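Local coordinates for 16L protein (Yaba-like disease virus, PDB 6TQP) that probably inhibits host-cell apoptosis as a poxviral Bcl-2-like protein of the M11L family, at residues N14-K17 with N18-F22. Numbering follows the deposited sequence.
Sequences NSIK and NVIVF
The amide planes of N14 and N18 are 77° apart, one helical turn from each other. This is a regular i to i+4 alpha-helical stretch in helix 12-27, the N-terminal helix of an all-helical Bcl-2-like fold. The carbonyl O of N14 lies over one face of the N18 amide, 3.4 Å from N18 CG. N14 ND2 and the CE of K17 lie on that same side, beyond the two ends of the amide. N18 ND2 lies above the N14 amide plane but beyond its outer edge, on the nitrogen side, without stacking. The two ND2 atoms are 3.4 Å apart and both are donors, so they do not bond to each other. N18 ND2 is satisfied by E40 of helix 38-68.

N18 N binds N14 O at 2.9 Å, and the bond is close to straight at 166°. V19 N to S15 O and I20 N to I16 O have the same length but are more bent. The next bond, V21 N to K17 O, is longer at 3.2 Å but straight.

N18 has CG beside its own backbone N (chi1 -75°). This brings the amide back over the preceding turn. K17 instead has CG anti to its N, and its chain bends at chi3, which leads CE to within 3.7 Å of N18 OD1. A long, weak ion pair links K17 NZ to E127.

The apolar side faces the core. I16 meets helix 137-148, I20 meets helix 120-134, and V19 and F22 meet helix 38-68. Between the two isoleucines, I16 CG2 touches I20 CD1 at 3.6 Å.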
loop_
_atom_site.group_PDB
_atom_site.type_symbol
_atom_site.label_atom_id
_atom_site.label_comp_id
_atom_site.label_asym_id
_atom_site.label_seq_id
_atom_site.Cartn_x
_atom_site.Cartn_y
_atom_site.Cartn_z
ATOM N N ASN A 14 3.123 -14.681 1.268
ATOM C CA ASN A 14 2.862 -14.797 -0.161
ATOM C C ASN A 14 1.429 -14.398 -0.498
ATOM O O ASN A 14 1.184 -13.746 -1.521
ATOM C CB ASN A 14 3.148 -16.224 -0.610
ATOM C CG ASN A 14 2.967 -16.407 -2.100
ATOM O OD1 ASN A 14 3.685 -15.810 -2.904
ATOM N ND2 ASN A 14 2.020 -17.251 -2.474
ATOM N N SER A 15 0.465 -14.786 0.341
ATOM C CA SER A 15 -0.927 -14.406 0.100
ATOM C C SER A 15 -1.071 -12.893 0.040
ATOM O O SER A 15 -1.675 -12.345 -0.891
ATOM C CB SER A 15 -1.839 -14.976 1.195
ATOM O OG SER A 15 -1.806 -16.391 1.230
ATOM N N ILE A 16 -0.519 -12.199 1.036
ATOM C CA ILE A 16 -0.611 -10.744 1.080
ATOM C C ILE A 16 0.104 -10.120 -0.114
ATOM O O ILE A 16 -0.405 -9.179 -0.733
ATOM C CB ILE A 16 -0.060 -10.220 2.426
ATOM C CG1 ILE A 16 -1.030 -10.537 3.562
ATOM C CG2 ILE A 16 0.176 -8.723 2.389
ATOM C CD1 ILE A 16 -2.406 -9.923 3.413
ATOM N N LYS A 17 1.299 -10.611 -0.447
ATOM C CA LYS A 17 2.014 -10.063 -1.596
ATOM C C LYS A 17 1.168 -10.175 -2.861
ATOM O O LYS A 17 1.056 -9.221 -3.637
ATOM C CB LYS A 17 3.348 -10.779 -1.792
ATOM C CG LYS A 17 4.228 -10.155 -2.888
ATOM C CD LYS A 17 5.291 -11.108 -3.412
ATOM C CE LYS A 17 4.697 -12.179 -4.310
ATOM N NZ LYS A 17 5.593 -12.486 -5.452
ATOM N N ASN A 18 0.575 -11.344 -3.084
ATOM C CA ASN A 18 -0.253 -11.538 -4.270
ATOM C C ASN A 18 -1.445 -10.602 -4.256
ATOM O O ASN A 18 -1.819 -10.040 -5.294
ATOM C CB ASN A 18 -0.713 -12.990 -4.355
ATOM C CG ASN A 18 0.383 -13.907 -4.804
ATOM O OD1 ASN A 18 1.371 -13.457 -5.384
ATOM N ND2 ASN A 18 0.223 -15.203 -4.559
ATOM N N VAL A 19 -2.047 -10.406 -3.081
ATOM C CA VAL A 19 -3.236 -9.563 -2.985
ATOM C C VAL A 19 -2.888 -8.117 -3.321
ATOM O O VAL A 19 -3.638 -7.424 -4.021
ATOM C CB VAL A 19 -3.868 -9.692 -1.582
ATOM C CG1 VAL A 19 -4.893 -8.587 -1.346
ATOM C CG2 VAL A 19 -4.526 -11.063 -1.418
ATOM N N ILE A 20 -1.738 -7.641 -2.843
ATOM C CA ILE A 20 -1.375 -6.241 -3.053
ATOM C C ILE A 20 -1.117 -5.972 -4.534
ATOM O O ILE A 20 -1.602 -4.978 -5.093
ATOM C CB ILE A 20 -0.165 -5.875 -2.183
ATOM C CG1 ILE A 20 -0.573 -5.921 -0.703
ATOM C CG2 ILE A 20 0.364 -4.476 -2.547
ATOM C CD1 ILE A 20 0.588 -5.814 0.260
ATOM N N VAL A 21 -0.352 -6.845 -5.185
ATOM C CA VAL A 21 -0.068 -6.660 -6.607
ATOM C C VAL A 21 -1.361 -6.682 -7.402
ATOM O O VAL A 21 -1.582 -5.844 -8.282
ATOM C CB VAL A 21 0.924 -7.729 -7.097
ATOM C CG1 VAL A 21 1.118 -7.642 -8.625
ATOM C CG2 VAL A 21 2.247 -7.561 -6.376
ATOM N N PHE A 22 -2.239 -7.639 -7.096
ATOM C CA PHE A 22 -3.522 -7.723 -7.777
ATOM C C PHE A 22 -4.332 -6.450 -7.569
ATOM O O PHE A 22 -4.893 -5.888 -8.519
ATOM C CB PHE A 22 -4.286 -8.939 -7.266
ATOM C CG PHE A 22 -5.589 -9.179 -7.974
ATOM C CD1 PHE A 22 -6.736 -8.509 -7.583
ATOM C CD2 PHE A 22 -5.667 -10.085 -9.019
ATOM C CE1 PHE A 22 -7.943 -8.731 -8.228
ATOM C CE2 PHE A 22 -6.869 -10.312 -9.673
ATOM C CZ PHE A 22 -8.008 -9.633 -9.281
#